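Local coordinates for protein glycoside hydrolase family 61 (PDB 5O2X) that probably cleaves cellulose oxidatively at a copper centre, as a lytic polysaccharide monooxygenase of Auxiliary Activity family 9, at residues Ile4-Ile7 / Val12-Gln15; Lys64-Val69 / Asp100-Asp105; Val117-Gly122 / Gly126-Asp131; Ala161-Gly166 / Gly170-Pro175. One frame throughout, in Å; residues are numbered along the deposited sequence. Where two conformers were deposited one is given.

Contact 1: residues Ile4-Ile7 / Val12-Gln15; sequences INDI and VWYQ. With MAN (alpha-D-mannopyranose), chain P; MAN (alpha-D-mannopyranose), chain R.
W13 holds its indole between D6 and a mannose, one on each face of the ring. From the protein side comes the methylene of D6, whose CB reaches to 3.3 Å from NE1 of W13, over the rim of the ring. The D6 carboxylate carries on over the same face near NE1, nearly parallel to the indole, the planes 21° apart. Lying over the face and not in line with the N-H, OD1 is badly placed to accept it, and NE1 of W13 donates to a water instead, 2.9 Å away. The same water donates to OD2 of D6 and so bridges the two side chains. On the other face the mannose sets its O4 above the indole near the five-membered ring and its C6 and O6 above the six-membered one. N5 steadies the carboxylate from the side: with CG anti to the backbone N (chi1 -176°), its amide presents ND2 to OD2 of D6 at 3.0 Å, nearly in the amide plane and on the oxygen's anti lone pair.

The backbone carrying these groups is an antiparallel beta hairpin, strands 3-9 and 12-15, the former the central strand of a five-stranded sheet. I7 and Y14 are its hydrogen-bonded pair, with N of Y14 to O of I7 at 2.8 Å and a longer return bond. Their side chains share the sheet face away from W13, where CG1 of I7 crosses obliquely to CB of Y14 at 4.0 Å. The phenol of Y14 then runs outward, and its OH shares a 2.7 Å hydrogen bond with O2 of a second mannose, part of the protein's own glycosylation.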
loop_
_atom_site.group_PDB
_atom_site.type_symbol
_atom_site.label_atom_id
_atom_site.label_comp_id
_atom_site.label_asym_id
_atom_site.label_seq_id
_atom_site.Cartn_x
_atom_site.Cartn_y
_atom_site.Cartn_z
ATOM N N ILE A 4 6.636 3.307 5.812
ATOM C CA ILE A 4 6.710 4.477 4.958
ATOM C C ILE A 4 6.990 5.720 5.780
ATOM O O ILE A 4 6.336 6.011 6.783
ATOM C CB ILE A 4 5.447 4.587 4.075
ATOM C CG1 ILE A 4 5.454 3.434 3.070
ATOM C CG2 ILE A 4 5.425 5.931 3.376
ATOM C CD1 ILE A 4 4.197 3.332 2.316
ATOM N N ASN A 5 7.974 6.489 5.333
ATOM C CA ASN A 5 8.377 7.742 5.973
ATOM C C ASN A 5 7.584 8.928 5.449
ATOM O O ASN A 5 7.313 9.893 6.199
ATOM C CB ASN A 5 9.890 8.031 5.706
ATOM C CG ASN A 5 10.373 9.268 6.425
ATOM O OD1 ASN A 5 10.475 9.292 7.666
ATOM N ND2 ASN A 5 10.658 10.345 5.653
ATOM N N ASP A 6 7.315 8.944 4.136
ATOM C CA ASP A 6 6.698 10.066 3.453
ATOM C C ASP A 6 6.101 9.561 2.171
ATOM O O ASP A 6 6.494 8.506 1.650
ATOM C CB ASP A 6 7.699 11.199 3.207
ATOM C CG ASP A 6 8.846 10.788 2.341
ATOM O OD1 ASP A 6 8.664 10.894 1.063
ATOM O OD2 ASP A 6 9.893 10.331 2.801
ATOM N N ILE A 7 5.153 10.354 1.654
ATOM C CA ILE A 7 4.671 10.169 0.266
ATOM C C ILE A 7 4.867 11.486 -0.466
ATOM O O ILE A 7 4.845 12.551 0.160
ATOM C CB ILE A 7 3.221 9.649 0.199
ATOM C CG1 ILE A 7 2.202 10.662 0.701
ATOM C CG2 ILE A 7 3.111 8.328 0.950
ATOM C CD1 ILE A 7 0.758 10.217 0.542
ATOM N N VAL A 12 4.975 17.058 -4.181
ATOM C CA VAL A 12 4.588 17.631 -2.894
ATOM C C VAL A 12 4.740 16.551 -1.821
ATOM O O VAL A 12 4.064 15.522 -1.864
ATOM C CB VAL A 12 3.154 18.169 -2.944
ATOM C CG1 VAL A 12 2.723 18.673 -1.583
ATOM C CG2 VAL A 12 2.980 19.229 -4.004
ATOM N N TRP A 13 5.640 16.797 -0.892
ATOM C CA TRP A 13 5.990 15.866 0.160
ATOM C C TRP A 13 4.993 15.994 1.341
ATOM O O TRP A 13 4.750 17.104 1.817
ATOM C CB TRP A 13 7.396 16.234 0.660
ATOM C CG TRP A 13 8.093 15.309 1.623
ATOM C CD1 TRP A 13 9.079 14.444 1.313
ATOM C CD2 TRP A 13 7.970 15.272 3.051
ATOM N NE1 TRP A 13 9.566 13.852 2.448
ATOM C CE2 TRP A 13 8.948 14.372 3.540
ATOM C CE3 TRP A 13 7.195 15.971 3.977
ATOM C CZ2 TRP A 13 9.118 14.123 4.935
ATOM C CZ3 TRP A 13 7.414 15.738 5.346
ATOM C CH2 TRP A 13 8.341 14.850 5.772
ATOM N N TYR A 14 4.533 14.843 1.802
ATOM C CA TYR A 14 3.723 14.717 3.020
ATOM C C TYR A 14 4.407 13.782 3.989
ATOM O O TYR A 14 4.795 12.667 3.621
ATOM C CB TYR A 14 2.332 14.134 2.731
ATOM C CG TYR A 14 1.443 15.035 1.913
ATOM C CD1 TYR A 14 1.556 15.093 0.541
ATOM C CD2 TYR A 14 0.480 15.823 2.538
ATOM C CE1 TYR A 14 0.720 15.933 -0.217
ATOM C CE2 TYR A 14 -0.332 16.668 1.815
ATOM C CZ TYR A 14 -0.211 16.720 0.429
ATOM O OH TYR A 14 -1.039 17.560 -0.274
ATOM N N GLN A 15 4.457 14.194 5.251
ATOM C CA GLN A 15 4.931 13.326 6.309
ATOM C C GLN A 15 3.971 12.148 6.459
ATOM O O GLN A 15 2.766 12.335 6.594
ATOM C CB GLN A 15 4.993 14.119 7.601
ATOM C CG GLN A 15 5.651 13.404 8.778
ATOM C CD GLN A 15 5.734 14.295 10.017
ATOM O OE1 GLN A 15 4.952 15.215 10.204
ATOM N NE2 GLN A 15 6.673 13.973 10.883
HETATM C C1 MAN P . 9.358 20.329 2.582
HETATM C C2 MAN P . 10.426 20.165 1.528
HETATM C C3 MAN P . 10.696 18.655 1.472
HETATM C C4 MAN P . 11.009 18.058 2.829
HETATM C C5 MAN P . 9.929 18.379 3.815
HETATM C C6 MAN P . 10.263 17.876 5.211
HETATM O O2 MAN P . 11.548 20.958 1.940
HETATM O O3 MAN P . 11.831 18.461 0.674
HETATM O O4 MAN P . 11.301 16.681 2.816
HETATM O O5 MAN P . 9.802 19.788 3.813
HETATM O O6 MAN P . 9.384 18.531 6.137
HETATM C C1 MAN R . -5.030 18.995 2.072
HETATM C C2 MAN R . -3.629 19.213 1.568
HETATM C C3 MAN R . -3.358 20.668 1.284
HETATM C C4 MAN R . -4.470 21.259 0.408
HETATM C C5 MAN R . -5.855 20.965 0.972
HETATM C C6 MAN R . -6.954 21.395 0.012
HETATM O O2 MAN R . -3.500 18.425 0.365
HETATM O O3 MAN R . -2.092 20.820 0.663
HETATM O O4 MAN R . -4.310 22.670 0.333
HETATM O O5 MAN R . -6.012 19.555 1.209
HETATM O O6 MAN R . -8.232 21.173 0.571
HETATM O O HOH W 1 12.015 12.687 3.477
#

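Contact 2: residues Lys64-Val69 / Asp100-Asp105; sequences KGHASV and DCETVD. With MAN (alpha-D-mannopyranose), chain R.
E102 reaches across to H66 with a side chain that passes K64 and G65 on the way. From CB, which points toward the 64-69 segment, CG leaves anti to the carbonyl carbon and comes to 3.4 Å from the carbonyl carbon of K64. At CG the chain bends (chi2 80°) instead of running on straight, which brings CD over G65 and sets it 3.6 Å from ND1 of H66. Of the two oxygens, OE1 stays back, whereas OE2 does the work: it lies 3.2 Å from C of G65 and accepts the N-H of H66, with ND1 to OE2 at 2.6 Å. This bond is nearly straight at 168°, lies in the imidazole plane and uses the syn lone pair of OE2, while the carboxylate itself stands steeply to the ring. With an alanine here, ND1 of H66 would probably lose its acceptor and the ring would be likely to turn more freely. The bond ties a loop closed by the C97-C101 disulfide to the chain just before strand 67-70, whose S68 binds a mannose through N and OG. ND1 is the donor, and so short a bond to a carboxylate is consistent with a charge-assisted interaction that would probably favour a positively charged H66.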
loop_
_atom_site.group_PDB
_atom_site.type_symbol
_atom_site.label_atom_id
_atom_site.label_comp_id
_atom_site.label_asym_id
_atom_site.label_seq_id
_atom_site.Cartn_x
_atom_site.Cartn_y
_atom_site.Cartn_z
ATOM N N LYS A 64 -6.033 11.526 10.560
ATOM C CA LYS A 64 -6.944 12.619 10.921
ATOM C C LYS A 64 -6.892 13.783 9.942
ATOM O O LYS A 64 -7.530 14.816 10.157
ATOM C CB LYS A 64 -6.701 13.078 12.376
ATOM C CG LYS A 64 -7.080 12.040 13.410
ATOM C CD LYS A 64 -7.246 12.616 14.821
ATOM C CE LYS A 64 -7.586 11.548 15.833
ATOM N NZ LYS A 64 -7.631 12.137 17.210
ATOM N N GLY A 65 -6.154 13.619 8.853
ATOM C CA GLY A 65 -6.229 14.537 7.726
ATOM C C GLY A 65 -5.979 13.780 6.426
ATOM O O GLY A 65 -5.829 12.562 6.418
ATOM N N HIS A 66 -5.931 14.546 5.323
ATOM C CA HIS A 66 -5.840 13.939 4.009
ATOM C C HIS A 66 -4.999 14.778 3.062
ATOM O O HIS A 66 -4.756 15.974 3.300
ATOM C CB HIS A 66 -7.228 13.704 3.406
ATOM C CG HIS A 66 -8.043 14.935 3.264
ATOM N ND1 HIS A 66 -8.930 15.329 4.233
ATOM C CD2 HIS A 66 -8.039 15.914 2.330
ATOM C CE1 HIS A 66 -9.469 16.485 3.882
ATOM N NE2 HIS A 66 -8.949 16.872 2.734
ATOM N N ALA A 67 -4.573 14.140 1.976
ATOM C CA ALA A 67 -3.896 14.818 0.896
ATOM C C ALA A 67 -4.843 15.015 -0.272
ATOM O O ALA A 67 -5.446 14.057 -0.750
ATOM C CB ALA A 67 -2.690 14.013 0.403
ATOM N N SER A 68 -4.954 16.238 -0.765
ATOM C CA SER A 68 -5.839 16.510 -1.905
ATOM C C SER A 68 -5.033 16.295 -3.186
ATOM O O SER A 68 -4.015 16.917 -3.349
ATOM C CB SER A 68 -6.423 17.927 -1.755
ATOM O OG SER A 68 -7.333 18.008 -0.672
ATOM N N VAL A 69 -5.546 15.452 -4.101
ATOM C CA VAL A 69 -4.905 15.091 -5.333
ATOM C C VAL A 69 -5.883 15.163 -6.485
ATOM O O VAL A 69 -7.121 15.185 -6.309
ATOM C CB VAL A 69 -4.375 13.689 -5.265
ATOM C CG1 VAL A 69 -3.585 13.510 -4.002
ATOM C CG2 VAL A 69 -5.475 12.678 -5.317
ATOM N N ASP A 100 -16.000 11.435 4.812
ATOM C CA ASP A 100 -14.632 11.745 5.172
ATOM C C ASP A 100 -13.878 10.466 5.516
ATOM O O ASP A 100 -14.347 9.624 6.291
ATOM C CB ASP A 100 -14.574 12.652 6.419
ATOM C CG ASP A 100 -15.137 14.016 6.226
ATOM O OD1 ASP A 100 -15.226 14.458 5.057
ATOM O OD2 ASP A 100 -15.431 14.681 7.270
ATOM N N CYS A 101 -12.647 10.351 5.008
ATOM C CA CYS A 101 -11.833 9.197 5.414
ATOM C C CYS A 101 -11.390 9.276 6.871
ATOM O O CYS A 101 -11.027 8.254 7.432
ATOM C CB CYS A 101 -10.620 9.021 4.521
ATOM S SG CYS A 101 -11.029 8.663 2.771
ATOM N N GLU A 102 -11.412 10.467 7.460
ATOM C CA GLU A 102 -10.996 10.627 8.836
ATOM C C GLU A 102 -11.896 9.907 9.824
ATOM O O GLU A 102 -11.465 9.644 10.942
ATOM C CB GLU A 102 -10.920 12.122 9.176
ATOM C CG GLU A 102 -9.815 12.878 8.440
ATOM C CD GLU A 102 -10.050 13.304 7.005
ATOM O OE1 GLU A 102 -11.135 13.024 6.445
ATOM O OE2 GLU A 102 -9.136 13.950 6.458
ATOM N N THR A 103 -13.130 9.598 9.422
ATOM C CA THR A 103 -14.055 8.968 10.352
ATOM C C THR A 103 -14.689 7.715 9.752
ATOM O O THR A 103 -15.547 7.134 10.383
ATOM C CB THR A 103 -15.136 9.930 10.840
ATOM O OG1 THR A 103 -15.722 10.471 9.672
ATOM C CG2 THR A 103 -14.544 10.997 11.700
ATOM N N VAL A 104 -14.242 7.237 8.597
ATOM C CA VAL A 104 -14.813 6.014 8.050
ATOM C C VAL A 104 -14.485 4.818 8.937
ATOM O O VAL A 104 -13.398 4.723 9.505
ATOM C CB VAL A 104 -14.285 5.745 6.612
ATOM C CG1 VAL A 104 -12.801 5.404 6.548
ATOM C CG2 VAL A 104 -15.114 4.719 5.868
ATOM N N ASP A 105 -15.399 3.857 9.018
ATOM C CA ASP A 105 -15.128 2.599 9.705
ATOM C C ASP A 105 -14.312 1.741 8.731
ATOM O O ASP A 105 -14.814 1.298 7.699
ATOM C CB ASP A 105 -16.467 1.971 10.047
ATOM C CG ASP A 105 -16.370 0.608 10.714
ATOM O OD1 ASP A 105 -15.279 0.022 10.738
ATOM O OD2 ASP A 105 -17.429 0.137 11.211
HETATM C C1 MAN R . -5.030 18.995 2.072
HETATM C C2 MAN R . -3.629 19.213 1.568
HETATM C C3 MAN R . -3.358 20.668 1.284
HETATM C C4 MAN R . -4.470 21.259 0.408
HETATM C C5 MAN R . -5.855 20.965 0.972
HETATM C C6 MAN R . -6.954 21.395 0.012
HETATM O O2 MAN R . -3.500 18.425 0.365
HETATM O O3 MAN R . -2.092 20.820 0.663
HETATM O O4 MAN R . -4.310 22.670 0.333
HETATM O O5 MAN R . -6.012 19.555 1.209
HETATM O O6 MAN R . -8.232 21.173 0.571
#

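Contact 3: residues Val117-Gly122 / Gly126-Asp131; sequences VGLLSG and GTWASD. With SO4 (sulfate ion), chain U.
L119 sets its CD1 methyl over one face of the W128 indole, a CH-pi contact with the carbon 4.0 Å from the centroid of the five-membered ring and 24° off its normal. A chi1 of 178° puts CG anti to the backbone N, and the bend at chi2 then brings CD1 over the pyrrole half, while CB of L119 stays near the six-membered half. Further along, CG1 of V117 meets CB of A129 at 3.7 Å. The next shell is backbone. O of T127 accepts from N of L120 at 2.7 Å and, more weakly, from N of S121, a classic beta bulge that shifts the register of the hairpin by one residue. N of T127 returns a bond to O of S121, and G126, with positive phi, passes close to both that oxygen and L119, where a CB would clash.

What fixes the indole lies partly outside: its NE1 donates to O of P125, and Y217 meets it edge-to-face. Reduced to an alanine, this position would probably leave CD1 of L119 without the surface it rests on and O of P125 without its N-H.

W128 is also the N-cap of helix 129-135, and D131, in the helix's first turn, accepts the backbone N of W128 on OD2 at 2.8 Å. At the same junction N of A129 donates to O of G118, 3.0 Å away. The hairpin thus hangs at the end of strand 110-121 and runs directly into the helix, with I210 and L162 packing against the indole from neighbouring loops.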
loop_
_atom_site.group_PDB
_atom_site.type_symbol
_atom_site.label_atom_id
_atom_site.label_comp_id
_atom_site.label_asym_id
_atom_site.label_seq_id
_atom_site.Cartn_x
_atom_site.Cartn_y
_atom_site.Cartn_z
ATOM N N VAL A 117 2.448 -5.693 -9.030
ATOM C CA VAL A 117 3.584 -6.309 -9.716
ATOM C C VAL A 117 4.111 -7.425 -8.861
ATOM O O VAL A 117 4.265 -7.264 -7.623
ATOM C CB VAL A 117 4.692 -5.261 -9.992
ATOM C CG1 VAL A 117 5.912 -5.887 -10.662
ATOM C CG2 VAL A 117 4.150 -4.146 -10.884
ATOM N N GLY A 118 4.409 -8.559 -9.490
ATOM C CA GLY A 118 4.862 -9.717 -8.787
ATOM C C GLY A 118 6.269 -10.139 -9.160
ATOM O O GLY A 118 7.244 -9.415 -8.892
ATOM N N LEU A 119 6.364 -11.322 -9.759
ATOM C CA LEU A 119 7.602 -11.913 -10.191
ATOM C C LEU A 119 7.926 -11.401 -11.581
ATOM O O LEU A 119 7.181 -11.662 -12.534
ATOM C CB LEU A 119 7.450 -13.435 -10.184
ATOM C CG LEU A 119 8.653 -14.239 -10.662
ATOM C CD1 LEU A 119 9.874 -14.057 -9.780
ATOM C CD2 LEU A 119 8.245 -15.692 -10.709
ATOM N N LEU A 120 9.029 -10.721 -11.710
ATOM C CA LEU A 120 9.398 -10.144 -12.985
ATOM C C LEU A 120 10.131 -11.105 -13.862
ATOM O O LEU A 120 10.022 -11.029 -15.104
ATOM C CB LEU A 120 10.161 -8.873 -12.716
ATOM C CG LEU A 120 9.198 -7.815 -12.089
ATOM C CD1 LEU A 120 9.996 -6.649 -11.631
ATOM C CD2 LEU A 120 8.163 -7.374 -13.121
ATOM N N SER A 121 10.917 -11.992 -13.243
ATOM C CA SER A 121 11.746 -12.942 -13.993
ATOM C C SER A 121 12.346 -13.964 -13.057
ATOM O O SER A 121 12.532 -13.706 -11.847
ATOM C CB SER A 121 12.878 -12.237 -14.708
ATOM O OG SER A 121 13.708 -11.565 -13.794
ATOM N N GLY A 122 12.707 -15.096 -13.606
ATOM C CA GLY A 122 13.578 -16.021 -12.946
ATOM C C GLY A 122 12.903 -16.757 -11.802
ATOM O O GLY A 122 11.652 -16.856 -11.697
ATOM N N GLY A 126 14.473 -15.301 -7.973
ATOM C CA GLY A 126 13.921 -14.457 -9.026
ATOM C C GLY A 126 14.011 -12.992 -8.680
ATOM O O GLY A 126 14.447 -12.617 -7.610
ATOM N N THR A 127 13.612 -12.170 -9.635
ATOM C CA THR A 127 13.529 -10.725 -9.476
ATOM C C THR A 127 12.066 -10.349 -9.302
ATOM O O THR A 127 11.219 -10.813 -10.080
ATOM C CB THR A 127 14.097 -9.991 -10.709
ATOM O OG1 THR A 127 15.453 -10.360 -10.905
ATOM C CG2 THR A 127 14.015 -8.522 -10.586
ATOM N N TRP A 128 11.797 -9.520 -8.307
ATOM C CA TRP A 128 10.448 -9.188 -7.860
ATOM C C TRP A 128 10.236 -7.679 -7.925
ATOM O O TRP A 128 11.177 -6.888 -7.967
ATOM C CB TRP A 128 10.231 -9.690 -6.412
ATOM C CG TRP A 128 10.263 -11.159 -6.291
ATOM C CD1 TRP A 128 11.358 -11.951 -6.257
ATOM C CD2 TRP A 128 9.121 -12.033 -6.292
ATOM N NE1 TRP A 128 10.977 -13.265 -6.170
ATOM C CE2 TRP A 128 9.612 -13.340 -6.206
ATOM C CE3 TRP A 128 7.744 -11.836 -6.324
ATOM C CZ2 TRP A 128 8.778 -14.429 -6.211
ATOM C CZ3 TRP A 128 6.918 -12.925 -6.317
ATOM C CH2 TRP A 128 7.434 -14.212 -6.251
ATOM N N ALA A 129 8.970 -7.275 -7.772
ATOM C CA ALA A 129 8.676 -5.869 -7.559
ATOM C C ALA A 129 9.551 -5.237 -6.491
ATOM O O ALA A 129 10.011 -4.110 -6.632
ATOM C CB ALA A 129 7.212 -5.692 -7.193
ATOM N N SER A 130 9.755 -5.974 -5.390
ATOM C CA SER A 130 10.580 -5.451 -4.296
ATOM C C SER A 130 11.992 -5.057 -4.769
ATOM O O SER A 130 12.555 -4.106 -4.236
ATOM C CB SER A 130 10.698 -6.538 -3.210
ATOM O OG SER A 130 11.186 -7.734 -3.750
ATOM N N ASP A 131 12.572 -5.790 -5.722
ATOM C CA ASP A 131 13.885 -5.454 -6.245
ATOM C C ASP A 131 13.875 -4.136 -7.000
ATOM O O ASP A 131 14.865 -3.394 -6.981
ATOM C CB ASP A 131 14.412 -6.570 -7.124
ATOM C CG ASP A 131 14.613 -7.855 -6.325
ATOM O OD1 ASP A 131 15.445 -7.799 -5.373
ATOM O OD2 ASP A 131 13.958 -8.850 -6.627
HETATM S S SO4 U . 16.844 -13.085 -12.564
HETATM O O1 SO4 U . 17.806 -12.139 -13.204
HETATM O O2 SO4 U . 17.480 -14.414 -12.474
HETATM O O3 SO4 U . 15.543 -13.080 -13.254
HETATM O O4 SO4 U . 16.518 -12.655 -11.203
#

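Contact 4: residues Ala161-Gly166 / Gly170-Pro175; sequences ALHSAG and GAQNYP. With SO4 (sulfate ion), chain T.
A161 and Q172 form an antiparallel hydrogen-bonded pair, N of A161 to O of Q172 at 2.8 Å with a longer return bond, beyond which the chain folds through a type I turn from L162 to A165. This is the hairpin connection between antiparallel strands 151-161 and 172-183 at the copper end of the fold, where Y174 belongs to the metal site with H86 and the modified histidine at position 1, the histidine brace of the LPMO family. The side chain of Q172 runs out extended beyond CG until its amide stands against the H163 imidazole, the two planes 87° apart. OE1 of Q172 lies 3.3 Å from CE1 of H163, near the ring plane at the edge.

The amide is held at both ends. Its oxygen accepts from OH of Y174, at 2.7 Å from OE1 of Q172, the hydroxyl coming from above the carbonyl plane and not on a lone pair. Its NE2 shares one sulfate oxygen with NE2 of H163, so an anion, probably from the crystallisation liquor, bridges the two side chains. A histidine and a glutamine in this second shell, as in other AA9 enzymes, are probably part of the active-site hydrogen-bond network; here H163 also stacks on H86. CB of A161 meets the edge of the Y174 ring at CE1, 3.9 Å away. Past the turn, CB of A165 packs on CB of A171.

Between the two arms a water lies over the rim of one H163 face, accepting from N of S164 at 2.8 Å and donating to O of A161 and O of G170.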
loop_
_atom_site.group_PDB
_atom_site.type_symbol
_atom_site.label_atom_id
_atom_site.label_comp_id
_atom_site.label_asym_id
_atom_site.label_seq_id
_atom_site.Cartn_x
_atom_site.Cartn_y
_atom_site.Cartn_z
ATOM N N ALA A 161 6.232 -9.892 1.701
ATOM C CA ALA A 161 7.502 -10.574 1.714
ATOM C C ALA A 161 7.275 -12.071 1.705
ATOM O O ALA A 161 6.491 -12.598 2.506
ATOM C CB ALA A 161 8.302 -10.189 2.927
ATOM N N LEU A 162 8.016 -12.755 0.809
ATOM C CA LEU A 162 7.804 -14.164 0.540
ATOM C C LEU A 162 8.983 -15.052 0.917
ATOM O O LEU A 162 8.950 -16.249 0.610
ATOM C CB LEU A 162 7.430 -14.378 -0.930
ATOM C CG LEU A 162 6.158 -13.691 -1.395
ATOM C CD1 LEU A 162 5.992 -13.932 -2.891
ATOM C CD2 LEU A 162 4.926 -14.153 -0.618
ATOM N N HIS A 163 10.028 -14.507 1.528
ATOM C CA HIS A 163 11.195 -15.333 1.858
ATOM C C HIS A 163 10.888 -16.500 2.793
ATOM O O HIS A 163 11.576 -17.514 2.757
ATOM C CB HIS A 163 12.288 -14.453 2.450
ATOM C CG HIS A 163 11.847 -13.688 3.648
ATOM N ND1 HIS A 163 10.878 -12.709 3.577
ATOM C CD2 HIS A 163 12.195 -13.823 4.951
ATOM C CE1 HIS A 163 10.674 -12.255 4.802
ATOM N NE2 HIS A 163 11.461 -12.902 5.648
ATOM N N SER A 164 9.838 -16.387 3.593
ATOM C CA SER A 164 9.413 -17.440 4.553
ATOM C C SER A 164 8.053 -17.995 4.207
ATOM O O SER A 164 7.469 -18.737 4.978
ATOM C CB SER A 164 9.447 -16.910 6.005
ATOM O OG SER A 164 10.803 -16.663 6.364
ATOM N N ALA A 165 7.560 -17.700 2.994
ATOM C CA ALA A 165 6.187 -18.041 2.604
ATOM C C ALA A 165 5.984 -19.458 2.179
ATOM O O ALA A 165 4.843 -19.867 1.910
ATOM C CB ALA A 165 5.734 -17.091 1.535
ATOM N N GLY A 166 7.050 -20.282 2.168
ATOM C CA GLY A 166 6.874 -21.685 1.833
ATOM C C GLY A 166 6.194 -22.498 2.883
ATOM O O GLY A 166 5.727 -23.591 2.574
ATOM N N GLY A 170 3.580 -18.187 6.785
ATOM C CA GLY A 170 4.907 -17.611 6.606
ATOM C C GLY A 170 4.998 -16.319 5.847
ATOM O O GLY A 170 5.947 -15.559 6.048
ATOM N N ALA A 171 4.042 -16.035 4.968
ATOM C CA ALA A 171 4.034 -14.765 4.238
ATOM C C ALA A 171 3.949 -13.616 5.226
ATOM O O ALA A 171 3.364 -13.753 6.304
ATOM C CB ALA A 171 2.847 -14.715 3.282
ATOM N N GLN A 172 4.501 -12.462 4.830
ATOM C CA GLN A 172 4.478 -11.277 5.686
ATOM C C GLN A 172 3.934 -10.111 4.911
ATOM O O GLN A 172 4.472 -9.730 3.876
ATOM C CB GLN A 172 5.896 -10.939 6.149
ATOM C CG GLN A 172 6.536 -12.007 7.008
ATOM C CD GLN A 172 8.003 -11.741 7.286
ATOM O OE1 GLN A 172 8.557 -10.731 6.848
ATOM N NE2 GLN A 172 8.641 -12.663 7.991
ATOM N N ASN A 173 2.823 -9.524 5.385
ATOM C CA ASN A 173 2.186 -8.420 4.668
ATOM C C ASN A 173 2.485 -7.115 5.397
ATOM O O ASN A 173 2.377 -7.028 6.626
ATOM C CB ASN A 173 0.681 -8.605 4.594
ATOM C CG ASN A 173 0.276 -9.749 3.701
ATOM O OD1 ASN A 173 0.748 -10.874 3.844
ATOM N ND2 ASN A 173 -0.622 -9.469 2.766
ATOM N N TYR A 174 2.778 -6.069 4.610
ATOM C CA TYR A 174 3.136 -4.763 5.157
ATOM C C TYR A 174 2.227 -3.698 4.568
ATOM O O TYR A 174 2.658 -2.847 3.746
ATOM C CB TYR A 174 4.608 -4.448 4.853
ATOM C CG TYR A 174 5.590 -5.450 5.461
ATOM C CD1 TYR A 174 5.896 -6.634 4.842
ATOM C CD2 TYR A 174 6.242 -5.166 6.660
ATOM C CE1 TYR A 174 6.823 -7.505 5.366
ATOM C CE2 TYR A 174 7.171 -6.025 7.224
ATOM C CZ TYR A 174 7.489 -7.195 6.540
ATOM O OH TYR A 174 8.422 -8.036 7.125
ATOM N N PRO A 175 0.939 -3.671 4.959
ATOM C CA PRO A 175 0.019 -2.633 4.439
ATOM C C PRO A 175 0.262 -1.297 5.119
ATOM O O PRO A 175 0.581 -1.217 6.316
ATOM C CB PRO A 175 -1.369 -3.198 4.803
ATOM C CG PRO A 175 -1.094 -4.027 6.050
ATOM C CD PRO A 175 0.250 -4.659 5.794
HETATM S S SO4 T . 12.790 -12.612 9.080
HETATM O O1 SO4 T . 13.901 -13.354 8.451
HETATM O O2 SO4 T . 12.795 -13.084 10.476
HETATM O O3 SO4 T . 13.011 -11.148 8.919
HETATM O O4 SO4 T . 11.560 -12.897 8.418
HETATM O O HOH W 2 7.745 -14.526 4.115
#

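How the contacts relate
The four contacts follow one another along the chain, each closing before the next opens, yet they gather as two pairs. Contacts 1 and 2, centres 16 Å apart, touch where the Y14 ring packs on A67, and one mannose is held by both. Contacts 3 and 4, centres 14 Å apart, meet where CH2 of W128 lies against CD1 of L162. The pairs do not touch: the centres of contacts 2 and 4 are about 29 Å apart, though the nearest atoms of contacts 1 and 4 are about 7 Å apart. Contacts 2, 3 and 4 all reach the seven-stranded sheet, whereas contact 1 belongs to the five-stranded one. Contact 4 holds Y174 of the copper site, while the shared mannose is one of many scattered over the surface.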